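Local coordinates for protein Baccell_00875 (Bacteroides cellulosilyticus DSM 14838, PDB 5NO8) that acts as a polysaccharide lyase, probably removing the L-rhamnose caps linked to glucuronic acid on complex arabinogalactan proteins, at residues Ala241-Gly244 with Asn245-Arg249; Phe248-Lys251 with Leu252-Gly256; Val260-Asn263 with Lys264-Phe267; Ala591-His594 with Trp595-His598; Ser633-Lys636 with Arg637-Val641. All coordinates share one frame; numbering follows the deposited sequence.

In the fold
All five contacts are local, between residues a few positions apart in the chain; they fall at the entry, body and end of helices and at a strand-to-strand bend. Contacts 1 and 2 share Phe248 and Arg249 on helix 245-254, their centres about 9 Å apart, and cover its start and its end. The chain then runs into contact 3, at the border of a neighbouring β-sheet domain. Contact 5, on helix 632-644, meets contact 3 where Tyr265 packs against Asn640, with about 13 Å between the two centres. Contact 4, residues 591-598, is the most central of the set and holds a glycerol in a polar pocket. It touches none of the others; contact 5 comes closest, with nearest atoms about 6 Å away.

Contact 1: residues Ala241-Gly244 with Asn245-Arg249; sequences AHNG and NDDFR
Phe248 meets His242 with its methylene group more than with its ring. CB stands over the middle of one imidazole face, 3.7 Å from the centroid of the His242 ring and 8° off its normal, a clear CH-pi contact. The two rings are set obliquely, their planes at 54°, and His242 CD2 approaches the edge of the Phe248 ring, 3.7 Å from CD1. The imidazole is fixed in rotation by a second partner, since His242 ND1 accepts the N-H of Gly244, almost in the ring plane, at 3.1 Å. Asp247 approaches the same turn with its CG anti to the backbone N (chi1 -170°), which carries the carboxylate back to the residues before the helix. There OD2 of Asp247 uses its anti lone pair to take Asn243 N at 2.8 Å. Gly244 is the N-cap, and its O receives Phe248 N at 2.8 Å to close the first turn; its backbone angles leave no room for a side chain beside the preceding carbonyl oxygen, which suits glycine. The turn thus joins strand 232-242 directly to helix 245-254. Strand 175-180 lies alongside, giving Asn177 as hydrogen-bond partner to Asn245 OD1 and Tyr175 as an edge-to-face neighbour of Phe248.

Contact 2: residues Phe248-Lys251 with Leu252-Gly256; sequences FRHK and LLEKG
Four successive i-to-i+4 backbone bonds tie 248-251 to 252-256, from Leu252 N to Phe248 O through to Lys255 N to Lys251 O, the last bent to 143° at its hydrogen as the helix ends. On the solvent side, His250 and Glu254 lie one turn apart. Glu254 CG is placed over one face of the imidazole, toward the rim, 4.1 Å from the His250 ring centroid. The Glu254 chain runs extended beyond CG, and this brings OE2 to 2.7 Å from His250 NE2, with ring and carboxylate planes turned 52° apart. Glu254 OE1 lies beside the Lys251 chain, 4.0 Å from Lys251 CG, while Lys251 NZ stays 5.2 Å from it, too far for a salt bridge. The side turned to the protein is apolar where Phe248 CE2 touches Leu252 CD1 at 4.1 Å; Leu252 and Leu253 go on to pack on Leu259 of strand 259-262. The Lys255 side chain runs to Asp122, its salt-bridge partner. Gly256 then takes a positive phi of 94° and donates its N to Leu253 O at 3.0 Å, the glycine-terminated Schellman motif that stops many helices, here just before the next strand.

Contact 3: residues Val260-Asn263 with Lys264-Phe267; sequences VSCN and KYVF
Tyr265 and Cys262 are brought together by matching first torsions: in each the outer atom lies anti to the carbonyl carbon, CG of Tyr265 at chi1 -62° and SG of Cys262 at -56°. The phenol is thereby laid back along the incoming strand, and its OH accepts the backbone N-H of Cys262, 3.0 Å from N and nearly straight at 161°. Along the way the ring passes the cysteine, with CE1 of Tyr265 3.6 Å from Cys262 CB. The sulfur makes an oblique sulfur-aromatic contact, SG lying 4.5 Å from the Tyr265 ring centroid. Cys262 CB also presses on Lys264 O at 3.1 Å, a carbonyl that the contact buries without a polar partner in the model. Further on, Asn263 OD1 touches the edge of the Phe267 ring, 3.6 Å from CZ, while accepting the backbone N-H of Arg274; Lys264 NZ is paired with Glu271. A leucine in place of Tyr265 would probably leave the Cys262 N-H without its acceptor and open a gap beside the sulfur. The bend links the two outermost strands of a mixed sheet: 259-262 runs antiparallel to 272-278, and 266-268 parallel to 326-335. This is reminiscent of the first strand of immunoglobulin-like sandwiches, which switches partners midway.

Contact 4: residues Ala591-His594 with Trp595-His598; sequences AIRH and WDGH. With GOL (glycerol), chain C.
The loop that leads into helix 596-600, with Trp595 at the N-cap, forms one wall of a buried polar pocket holding a glycerol. Arg593 and Asp596 face each other across the loop, joined by a salt bridge from NH2 of Arg593 to OD2 of Asp596 at 2.9 Å. OD2 of Asp596 offers its syn lone pair; the guanidinium and carboxylate planes are 18° apart, though OD2 sits somewhat out of the guanidinium plane. A bend at chi3 (52°) of Arg593 turns its guanidinium so that Trp595 CZ2 comes over one face, toward the rim, 3.6 Å from NH2. The indole in turn directs its benzo edge at His594 in an edge-to-face pair, the imidazole and six-membered ring centroids 4.8 Å apart, CE3 being foremost. Its opposite edge serves the ligand: Trp595 NE1 donates to glycerol O3 at 2.9 Å and to O2 at 3.2 Å. Glycerol O2 also accepts from Arg593 NH2 at 3.1 Å, and glycerol O3 donates to Asp596 OD1 at 2.6 Å. Glu541 and Ser543 bind the same molecule, and Glu541 and Gln542 hold Arg593 NH1. Glycerol probably comes from the crystallisation liquor, yet two adjacent hydroxyls gripped by an arginine, an indole N-H and the Asp596 carboxylate are consistent with a pocket suited to a sugar diol.

Contact 5: residues Ser633-Lys636 with Arg637-Val641; sequences SYQK and RAENV
Arg637 lays its guanidinium flat on the ring of Tyr634, centres 4.6 Å apart and planes 30° from parallel, with NH1 nearest the ring, 3.4 Å from Tyr634 CZ. In the guanidinium plane, at the edge, a water accepts from Arg637 NH1 at 3.0 Å and donates to Ser633 OG at 2.8 Å, while NE and NH2 have salt bridges to Glu589 and Glu576. Glu576 also binds Tyr634 OH, and Tyr622 and Tyr625 of helix 615-629 meet the phenol ring edge-to-face. On helix 632-644 the Tyr634-Arg637 stack spans i to i+3, and the water joins Ser633 to Arg637, i to i+4. On another side of the helix, Gln635 NE2 donates to Glu639 OE2, one turn ahead, at 3.0 Å, the amide and carboxylate planes 79° apart; the same NE2 reaches Val690 O of helix 682-692. Were Glu639 replaced by an alanine, the Gln635 amide would probably lose one acceptor and be freer to turn. The other oxygen, OE1 of Glu639, lies beside the Lys636 chain, 3.6 Å from CD, with NZ at 4.2 Å, near but not paired.

Contact 1: residues Ala241-Gly244 with Asn245-Arg249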
loop_
_atom_site.group_PDB
_atom_site.type_symbol
_atom_site.label_atom_id
_atom_site.label_comp_id
_atom_site.label_asym_id
_atom_site.label_seq_id
_atom_site.Cartn_x
_atom_site.Cartn_y
_atom_site.Cartn_z
ATOM N N ALA A 241 0.993 23.218 7.330
ATOM C CA ALA A 241 0.042 23.108 6.253
ATOM C C ALA A 241 0.777 23.204 4.927
ATOM O O ALA A 241 1.767 23.906 4.805
ATOM C CB ALA A 241 -0.967 24.249 6.351
ATOM N N HIS A 242 0.266 22.511 3.926
ATOM C CA HIS A 242 0.777 22.629 2.580
ATOM C C HIS A 242 -0.300 22.371 1.540
ATOM O O HIS A 242 -1.392 21.928 1.854
ATOM C CB HIS A 242 2.031 21.747 2.365
ATOM C CG HIS A 242 1.752 20.282 2.340
ATOM N ND1 HIS A 242 1.254 19.640 1.228
ATOM C CD2 HIS A 242 1.867 19.329 3.302
ATOM C CE1 HIS A 242 1.113 18.351 1.490
ATOM N NE2 HIS A 242 1.463 18.140 2.746
ATOM N N ASN A 243 0.020 22.680 0.305
ATOM C CA ASN A 243 -0.953 22.636 -0.796
ATOM C C ASN A 243 -0.828 21.478 -1.749
ATOM O O ASN A 243 -1.487 21.460 -2.775
ATOM C CB ASN A 243 -0.899 23.961 -1.551
ATOM C CG ASN A 243 -1.567 25.075 -0.788
ATOM O OD1 ASN A 243 -2.606 24.873 -0.141
ATOM N ND2 ASN A 243 -0.978 26.267 -0.851
ATOM N N GLY A 244 -0.013 20.482 -1.431
ATOM C CA GLY A 244 0.092 19.285 -2.280
ATOM C C GLY A 244 1.540 18.844 -2.351
ATOM O O GLY A 244 2.398 19.453 -1.708
ATOM N N ASN A 245 1.801 17.805 -3.133
ATOM C CA ASN A 245 3.120 17.161 -3.128
ATOM C C ASN A 245 4.277 18.095 -3.467
ATOM O O ASN A 245 5.319 18.049 -2.810
ATOM C CB ASN A 245 3.127 15.921 -4.018
ATOM C CG ASN A 245 2.164 14.846 -3.526
ATOM O OD1 ASN A 245 2.045 14.582 -2.331
ATOM N ND2 ASN A 245 1.448 14.235 -4.459
ATOM N N ASP A 246 4.111 18.956 -4.468
ATOM C CA ASP A 246 5.183 19.888 -4.840
ATOM C C ASP A 246 5.468 20.893 -3.752
ATOM O O ASP A 246 6.609 21.242 -3.510
ATOM C CB ASP A 246 4.849 20.659 -6.138
ATOM C CG ASP A 246 5.015 19.831 -7.387
ATOM O OD1 ASP A 246 5.715 18.787 -7.357
ATOM O OD2 ASP A 246 4.454 20.250 -8.437
ATOM N N ASP A 247 4.407 21.411 -3.141
ATOM C CA ASP A 247 4.533 22.391 -2.089
ATOM C C ASP A 247 5.161 21.730 -0.858
ATOM O O ASP A 247 6.042 22.314 -0.223
ATOM C CB ASP A 247 3.156 22.952 -1.758
ATOM C CG ASP A 247 3.207 24.163 -0.847
ATOM O OD1 ASP A 247 4.107 25.001 -1.004
ATOM O OD2 ASP A 247 2.318 24.294 0.023
ATOM N N PHE A 248 4.722 20.511 -0.556
ATOM C CA PHE A 248 5.343 19.719 0.537
ATOM C C PHE A 248 6.846 19.572 0.317
ATOM O O PHE A 248 7.646 19.889 1.200
ATOM C CB PHE A 248 4.702 18.346 0.667
ATOM C CG PHE A 248 5.391 17.458 1.677
ATOM C CD1 PHE A 248 5.179 17.634 3.049
ATOM C CD2 PHE A 248 6.254 16.458 1.264
ATOM C CE1 PHE A 248 5.810 16.831 3.983
ATOM C CE2 PHE A 248 6.927 15.656 2.195
ATOM C CZ PHE A 248 6.691 15.834 3.558
ATOM N N ARG A 249 7.223 19.151 -0.879
ATOM C CA ARG A 249 8.650 18.984 -1.193
ATOM C C ARG A 249 9.455 20.259 -1.086
ATOM O O ARG A 249 10.570 20.276 -0.534
ATOM C CB ARG A 249 8.832 18.367 -2.585
ATOM C CG ARG A 249 8.539 16.878 -2.615
ATOM C CD ARG A 249 8.901 16.249 -3.944
ATOM N NE ARG A 249 7.962 16.598 -4.988
ATOM C CZ ARG A 249 6.907 15.870 -5.379
ATOM N NH1 ARG A 249 6.569 14.716 -4.823
ATOM N NH2 ARG A 249 6.149 16.326 -6.358
#

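Contact 2: residues Phe248-Lys251 with Leu252-Gly256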
loop_
_atom_site.group_PDB
_atom_site.type_symbol
_atom_site.label_atom_id
_atom_site.label_comp_id
_atom_site.label_asym_id
_atom_site.label_seq_id
_atom_site.Cartn_x
_atom_site.Cartn_y
_atom_site.Cartn_z
ATOM N N PHE A 248 4.722 20.511 -0.556
ATOM C CA PHE A 248 5.343 19.719 0.537
ATOM C C PHE A 248 6.846 19.572 0.317
ATOM O O PHE A 248 7.646 19.889 1.200
ATOM C CB PHE A 248 4.702 18.346 0.667
ATOM C CG PHE A 248 5.391 17.458 1.677
ATOM C CD1 PHE A 248 5.179 17.634 3.049
ATOM C CD2 PHE A 248 6.254 16.458 1.264
ATOM C CE1 PHE A 248 5.810 16.831 3.983
ATOM C CE2 PHE A 248 6.927 15.656 2.195
ATOM C CZ PHE A 248 6.691 15.834 3.558
ATOM N N ARG A 249 7.223 19.151 -0.879
ATOM C CA ARG A 249 8.650 18.984 -1.193
ATOM C C ARG A 249 9.455 20.259 -1.086
ATOM O O ARG A 249 10.570 20.276 -0.534
ATOM C CB ARG A 249 8.832 18.367 -2.585
ATOM C CG ARG A 249 8.539 16.878 -2.615
ATOM C CD ARG A 249 8.901 16.249 -3.944
ATOM N NE ARG A 249 7.962 16.598 -4.988
ATOM C CZ ARG A 249 6.907 15.870 -5.379
ATOM N NH1 ARG A 249 6.569 14.716 -4.823
ATOM N NH2 ARG A 249 6.149 16.326 -6.358
ATOM N N HIS A 250 8.870 21.351 -1.575
ATOM C CA HIS A 250 9.505 22.660 -1.491
ATOM C C HIS A 250 9.750 23.064 -0.044
ATOM O O HIS A 250 10.847 23.480 0.326
ATOM C CB HIS A 250 8.634 23.720 -2.208
ATOM C CG HIS A 250 9.245 25.089 -2.225
ATOM N ND1 HIS A 250 10.380 25.390 -2.949
ATOM C CD2 HIS A 250 8.900 26.226 -1.577
ATOM C CE1 HIS A 250 10.705 26.658 -2.753
ATOM N NE2 HIS A 250 9.825 27.186 -1.921
ATOM N N LYS A 251 8.721 22.917 0.774
ATOM C CA LYS A 251 8.789 23.265 2.191
ATOM C C LYS A 251 9.764 22.370 2.959
ATOM O O LYS A 251 10.520 22.858 3.825
ATOM C CB LYS A 251 7.398 23.195 2.795
ATOM C CG LYS A 251 6.522 24.365 2.361
ATOM C CD LYS A 251 5.115 24.176 2.908
ATOM C CE LYS A 251 4.123 25.223 2.417
ATOM N NZ LYS A 251 4.327 26.494 3.104
ATOM N N LEU A 252 9.769 21.084 2.628
ATOM C CA LEU A 252 10.774 20.166 3.220
ATOM C C LEU A 252 12.215 20.651 2.962
ATOM O O LEU A 252 13.056 20.711 3.892
ATOM C CB LEU A 252 10.529 18.730 2.755
ATOM C CG LEU A 252 11.523 17.645 3.194
ATOM C CD1 LEU A 252 10.823 16.284 3.223
ATOM C CD2 LEU A 252 12.748 17.592 2.312
ATOM N N LEU A 253 12.494 21.047 1.728
ATOM C CA LEU A 253 13.809 21.592 1.380
ATOM C C LEU A 253 14.071 22.947 2.060
ATOM O O LEU A 253 15.189 23.195 2.521
ATOM C CB LEU A 253 13.964 21.721 -0.132
ATOM C CG LEU A 253 13.927 20.414 -0.934
ATOM C CD1 LEU A 253 13.885 20.699 -2.432
ATOM C CD2 LEU A 253 15.127 19.553 -0.595
ATOM N N GLU A 254 13.038 23.793 2.151
ATOM C CA GLU A 254 13.168 25.081 2.843
ATOM C C GLU A 254 13.518 24.912 4.287
ATOM O O GLU A 254 14.265 25.717 4.839
ATOM C CB GLU A 254 11.890 25.908 2.763
ATOM C CG GLU A 254 11.591 26.405 1.367
ATOM C CD GLU A 254 10.381 27.322 1.300
ATOM O OE1 GLU A 254 9.403 27.097 2.059
ATOM O OE2 GLU A 254 10.440 28.275 0.478
ATOM N N LYS A 255 13.001 23.847 4.890
ATOM C CA LYS A 255 13.250 23.550 6.294
ATOM C C LYS A 255 14.601 22.871 6.506
ATOM O O LYS A 255 14.936 22.522 7.632
ATOM C CB LYS A 255 12.077 22.730 6.860
ATOM C CG LYS A 255 10.847 23.629 7.021
ATOM C CD LYS A 255 9.569 22.902 7.345
ATOM C CE LYS A 255 8.377 23.841 7.161
ATOM N NZ LYS A 255 8.406 24.959 8.146
ATOM N N GLY A 256 15.380 22.681 5.434
ATOM C CA GLY A 256 16.751 22.197 5.541
ATOM C C GLY A 256 16.953 20.696 5.407
ATOM O O GLY A 256 18.066 20.212 5.585
#

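Contact 3: residues Val260-Asn263 with Lys264-Phe267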
loop_
_atom_site.group_PDB
_atom_site.type_symbol
_atom_site.label_atom_id
_atom_site.label_comp_id
_atom_site.label_asym_id
_atom_site.label_seq_id
_atom_site.Cartn_x
_atom_site.Cartn_y
_atom_site.Cartn_z
ATOM N N VAL A 260 15.597 12.195 -1.453
ATOM C CA VAL A 260 16.299 11.162 -2.190
ATOM C C VAL A 260 15.342 10.539 -3.185
ATOM O O VAL A 260 14.184 10.308 -2.879
ATOM C CB VAL A 260 16.862 10.108 -1.228
ATOM C CG1 VAL A 260 17.544 8.974 -1.968
ATOM C CG2 VAL A 260 17.878 10.777 -0.328
ATOM N N SER A 261 15.850 10.242 -4.381
ATOM C CA SER A 261 15.077 9.522 -5.365
ATOM C C SER A 261 16.024 8.699 -6.243
ATOM O O SER A 261 17.188 9.060 -6.415
ATOM C CB SER A 261 14.272 10.486 -6.233
ATOM O OG SER A 261 15.115 11.499 -6.742
ATOM N N CYS A 262 15.475 7.647 -6.836
ATOM C CA CYS A 262 16.212 6.768 -7.743
ATOM C C CYS A 262 15.507 6.759 -9.084
ATOM O O CYS A 262 14.315 7.003 -9.169
ATOM C CB CYS A 262 16.259 5.344 -7.202
ATOM S SG CYS A 262 16.974 5.217 -5.540
ATOM N N ASN A 263 16.236 6.411 -10.142
ATOM C CA ASN A 263 15.620 6.319 -11.457
ATOM C C ASN A 263 14.555 5.218 -11.475
ATOM O O ASN A 263 13.524 5.366 -12.132
ATOM C CB ASN A 263 16.671 6.173 -12.578
ATOM C CG ASN A 263 17.507 4.926 -12.449
ATOM O OD1 ASN A 263 18.062 4.649 -11.393
ATOM N ND2 ASN A 263 17.561 4.131 -13.513
ATOM N N LYS A 264 14.815 4.120 -10.764
ATOM C CA LYS A 264 13.838 3.056 -10.546
ATOM C C LYS A 264 14.125 2.489 -9.183
ATOM O O LYS A 264 15.169 2.791 -8.627
ATOM C CB LYS A 264 14.040 1.939 -11.530
ATOM C CG LYS A 264 13.914 2.344 -12.953
ATOM C CD LYS A 264 13.708 1.126 -13.813
ATOM C CE LYS A 264 14.981 0.483 -14.264
ATOM N NZ LYS A 264 14.756 0.084 -15.707
ATOM N N TYR A 265 13.220 1.672 -8.662
ATOM C CA TYR A 265 13.441 1.015 -7.363
ATOM C C TYR A 265 13.606 -0.472 -7.443
ATOM O O TYR A 265 13.985 -1.103 -6.459
ATOM C CB TYR A 265 12.344 1.427 -6.358
ATOM C CG TYR A 265 12.419 2.890 -6.136
ATOM C CD1 TYR A 265 13.326 3.438 -5.217
ATOM C CD2 TYR A 265 11.634 3.774 -6.896
ATOM C CE1 TYR A 265 13.459 4.812 -5.072
ATOM C CE2 TYR A 265 11.743 5.149 -6.738
ATOM C CZ TYR A 265 12.650 5.672 -5.812
ATOM O OH TYR A 265 12.806 7.027 -5.670
ATOM N N VAL A 266 13.341 -1.047 -8.613
ATOM C CA VAL A 266 13.619 -2.442 -8.871
ATOM C C VAL A 266 14.434 -2.496 -10.167
ATOM O O VAL A 266 14.044 -1.898 -11.176
ATOM C CB VAL A 266 12.334 -3.280 -9.017
ATOM C CG1 VAL A 266 12.677 -4.726 -9.330
ATOM C CG2 VAL A 266 11.496 -3.178 -7.751
ATOM N N PHE A 267 15.569 -3.179 -10.097
ATOM C CA PHE A 267 16.542 -3.281 -11.184
ATOM C C PHE A 267 16.756 -4.724 -11.585
ATOM O O PHE A 267 16.731 -5.593 -10.733
ATOM C CB PHE A 267 17.881 -2.750 -10.697
ATOM C CG PHE A 267 17.862 -1.303 -10.406
ATOM C CD1 PHE A 267 18.055 -0.387 -11.436
ATOM C CD2 PHE A 267 17.520 -0.839 -9.136
ATOM C CE1 PHE A 267 18.000 0.967 -11.200
ATOM C CE2 PHE A 267 17.477 0.528 -8.895
ATOM C CZ PHE A 267 17.735 1.428 -9.918
#

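Contact 4: residues Ala591-His594 with Trp595-His598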
loop_
_atom_site.group_PDB
_atom_site.type_symbol
_atom_site.label_atom_id
_atom_site.label_comp_id
_atom_site.label_asym_id
_atom_site.label_seq_id
_atom_site.Cartn_x
_atom_site.Cartn_y
_atom_site.Cartn_z
ATOM N N ALA A 591 -0.139 2.101 -3.287
ATOM C CA ALA A 591 -1.251 2.521 -2.464
ATOM C C ALA A 591 -1.212 1.991 -1.031
ATOM O O ALA A 591 -0.922 0.805 -0.781
ATOM C CB ALA A 591 -2.540 2.091 -3.118
ATOM N N ILE A 592 -1.616 2.858 -0.105
ATOM C CA ILE A 592 -1.829 2.455 1.255
ATOM C C ILE A 592 -2.919 1.393 1.289
ATOM O O ILE A 592 -4.028 1.614 0.815
ATOM C CB ILE A 592 -2.272 3.620 2.149
ATOM C CG1 ILE A 592 -1.168 4.684 2.260
ATOM C CG2 ILE A 592 -2.655 3.091 3.542
ATOM C CD1 ILE A 592 -1.680 6.008 2.786
ATOM N N ARG A 593 -2.551 0.233 1.806
ATOM C CA ARG A 593 -3.445 -0.884 2.094
ATOM C C ARG A 593 -2.904 -1.506 3.375
ATOM O O ARG A 593 -1.691 -1.503 3.615
ATOM C CB ARG A 593 -3.466 -1.895 0.946
ATOM C CG ARG A 593 -3.822 -1.279 -0.403
ATOM C CD ARG A 593 -3.919 -2.284 -1.566
ATOM N NE ARG A 593 -4.808 -3.384 -1.223
ATOM C CZ ARG A 593 -6.146 -3.332 -1.260
ATOM N NH1 ARG A 593 -6.779 -2.263 -1.717
ATOM N NH2 ARG A 593 -6.845 -4.362 -0.844
ATOM N N HIS A 594 -3.776 -1.994 4.235
ATOM C CA HIS A 594 -3.348 -2.363 5.594
ATOM C C HIS A 594 -4.189 -3.430 6.298
ATOM O O HIS A 594 -4.190 -3.528 7.525
ATOM C CB HIS A 594 -3.190 -1.111 6.462
ATOM C CG HIS A 594 -4.439 -0.290 6.601
ATOM N ND1 HIS A 594 -5.577 -0.749 7.246
ATOM C CD2 HIS A 594 -4.724 0.958 6.177
ATOM C CE1 HIS A 594 -6.499 0.194 7.210
ATOM N NE2 HIS A 594 -6.000 1.251 6.598
ATOM N N TRP A 595 -4.820 -4.304 5.527
ATOM C CA TRP A 595 -5.650 -5.380 6.108
ATOM C C TRP A 595 -5.506 -6.778 5.496
ATOM O O TRP A 595 -5.938 -7.758 6.105
ATOM C CB TRP A 595 -7.125 -4.938 6.054
ATOM C CG TRP A 595 -7.539 -4.599 4.692
ATOM C CD1 TRP A 595 -8.034 -5.445 3.743
ATOM C CD2 TRP A 595 -7.456 -3.318 4.088
ATOM N NE1 TRP A 595 -8.268 -4.755 2.583
ATOM C CE2 TRP A 595 -7.896 -3.451 2.763
ATOM C CE3 TRP A 595 -7.043 -2.070 4.538
ATOM C CZ2 TRP A 595 -7.943 -2.377 1.893
ATOM C CZ3 TRP A 595 -7.075 -1.012 3.674
ATOM C CH2 TRP A 595 -7.513 -1.171 2.360
ATOM N N ASP A 596 -4.880 -6.909 4.329
ATOM C CA ASP A 596 -4.922 -8.195 3.629
ATOM C C ASP A 596 -4.073 -9.276 4.264
ATOM O O ASP A 596 -4.342 -10.456 4.048
ATOM C CB ASP A 596 -4.580 -8.017 2.145
ATOM C CG ASP A 596 -5.664 -7.286 1.404
ATOM O OD1 ASP A 596 -6.757 -7.887 1.298
ATOM O OD2 ASP A 596 -5.456 -6.117 0.974
ATOM N N GLY A 597 -3.054 -8.898 5.038
ATOM C CA GLY A 597 -2.300 -9.869 5.814
ATOM C C GLY A 597 -3.155 -10.665 6.778
ATOM O O GLY A 597 -2.862 -11.830 7.059
ATOM N N HIS A 598 -4.208 -10.032 7.291
ATOM C CA HIS A 598 -5.114 -10.706 8.205
ATOM C C HIS A 598 -5.991 -11.728 7.465
ATOM O O HIS A 598 -6.054 -12.897 7.843
ATOM C CB HIS A 598 -6.032 -9.725 8.946
ATOM C CG HIS A 598 -6.936 -10.418 9.918
ATOM N ND1 HIS A 598 -6.487 -10.912 11.126
ATOM C CD2 HIS A 598 -8.239 -10.787 9.819
ATOM C CE1 HIS A 598 -7.486 -11.527 11.744
ATOM N NE2 HIS A 598 -8.561 -11.462 10.972
HETATM C C1 GOL C . -11.301 -6.401 -1.629
HETATM O O1 GOL C . -11.697 -5.378 -2.558
HETATM C C2 GOL C . -9.910 -6.122 -1.049
HETATM O O2 GOL C . -9.836 -4.920 -0.239
HETATM C C3 GOL C . -9.438 -7.343 -0.242
HETATM O O3 GOL C . -9.183 -7.039 1.123
#

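Contact 5: residues Ser633-Lys636 with Arg637-Val641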
loop_
_atom_site.group_PDB
_atom_site.type_symbol
_atom_site.label_atom_id
_atom_site.label_comp_id
_atom_site.label_asym_id
_atom_site.label_seq_id
_atom_site.Cartn_x
_atom_site.Cartn_y
_atom_site.Cartn_z
ATOM N N SER A 633 3.560 10.346 -19.465
ATOM C CA SER A 633 4.083 10.363 -18.092
ATOM C C SER A 633 3.312 9.337 -17.247
ATOM O O SER A 633 3.882 8.725 -16.357
ATOM C CB SER A 633 4.079 11.776 -17.453
ATOM O OG SER A 633 2.764 12.222 -17.087
ATOM N N TYR A 634 2.025 9.153 -17.530
ATOM C CA TYR A 634 1.236 8.143 -16.851
ATOM C C TYR A 634 1.591 6.721 -17.197
ATOM O O TYR A 634 1.499 5.860 -16.317
ATOM C CB TYR A 634 -0.263 8.410 -16.989
ATOM C CG TYR A 634 -0.707 9.429 -15.970
ATOM C CD1 TYR A 634 -0.635 10.799 -16.237
ATOM C CD2 TYR A 634 -1.137 9.026 -14.710
ATOM C CE1 TYR A 634 -1.013 11.750 -15.280
ATOM C CE2 TYR A 634 -1.524 9.963 -13.755
ATOM C CZ TYR A 634 -1.458 11.321 -14.052
ATOM O OH TYR A 634 -1.842 12.225 -13.100
ATOM N N GLN A 635 2.029 6.457 -18.433
ATOM C CA GLN A 635 2.537 5.146 -18.762
ATOM C C GLN A 635 3.825 4.828 -17.979
ATOM O O GLN A 635 3.991 3.690 -17.530
ATOM C CB GLN A 635 2.746 4.972 -20.281
ATOM C CG GLN A 635 3.349 3.638 -20.724
ATOM C CD GLN A 635 2.561 2.424 -20.296
ATOM O OE1 GLN A 635 1.349 2.492 -20.061
ATOM N NE2 GLN A 635 3.241 1.293 -20.185
ATOM N N LYS A 636 4.710 5.803 -17.825
ATOM C CA LYS A 636 5.932 5.598 -17.037
ATOM C C LYS A 636 5.571 5.336 -15.573
ATOM O O LYS A 636 6.182 4.491 -14.909
ATOM C CB LYS A 636 6.864 6.791 -17.142
ATOM C CG LYS A 636 7.360 7.050 -18.551
ATOM C CD LYS A 636 8.173 5.896 -19.079
ATOM C CE LYS A 636 9.039 6.370 -20.231
ATOM N NZ LYS A 636 9.722 5.204 -20.860
ATOM N N ARG A 637 4.568 6.051 -15.080
ATOM C CA ARG A 637 4.070 5.803 -13.726
ATOM C C ARG A 637 3.442 4.435 -13.551
ATOM O O ARG A 637 3.721 3.726 -12.576
ATOM C CB ARG A 637 3.158 6.929 -13.285
ATOM C CG ARG A 637 3.944 8.214 -13.113
ATOM C CD ARG A 637 3.023 9.392 -12.885
ATOM N NE ARG A 637 2.325 9.268 -11.608
ATOM C CZ ARG A 637 1.461 10.159 -11.137
ATOM N NH1 ARG A 637 1.154 11.258 -11.840
ATOM N NH2 ARG A 637 0.888 9.937 -9.967
ATOM N N ALA A 638 2.651 4.002 -14.529
ATOM C CA ALA A 638 2.098 2.666 -14.527
ATOM C C ALA A 638 3.185 1.618 -14.438
ATOM O O ALA A 638 3.046 0.623 -13.724
ATOM C CB ALA A 638 1.266 2.431 -15.795
ATOM N N GLU A 639 4.250 1.822 -15.206
ATOM C CA GLU A 639 5.384 0.882 -15.217
ATOM C C GLU A 639 6.072 0.774 -13.849
ATOM O O GLU A 639 6.461 -0.322 -13.412
ATOM C CB GLU A 639 6.392 1.302 -16.294
ATOM C CG GLU A 639 5.902 0.970 -17.701
ATOM C CD GLU A 639 6.631 1.696 -18.827
ATOM O OE1 GLU A 639 7.634 2.394 -18.543
ATOM O OE2 GLU A 639 6.171 1.601 -20.013
ATOM N N ASN A 640 6.227 1.922 -13.216
ATOM C CA ASN A 640 6.795 2.012 -11.876
ATOM C C ASN A 640 5.941 1.258 -10.853
ATOM O O ASN A 640 6.478 0.478 -10.036
ATOM C CB ASN A 640 6.950 3.475 -11.483
ATOM C CG ASN A 640 7.547 3.636 -10.108
ATOM O OD1 ASN A 640 8.572 3.044 -9.810
ATOM N ND2 ASN A 640 6.878 4.405 -9.254
ATOM N N VAL A 641 4.630 1.475 -10.890
ATOM C CA VAL A 641 3.737 0.794 -9.944
ATOM C C VAL A 641 3.865 -0.738 -10.029
ATOM O O VAL A 641 4.060 -1.427 -9.028
ATOM C CB VAL A 641 2.242 1.172 -10.156
ATOM C CG1 VAL A 641 1.357 0.323 -9.264
ATOM C CG2 VAL A 641 2.015 2.638 -9.888
HETATM O O HOH W 1 2.371 12.340 -14.367
#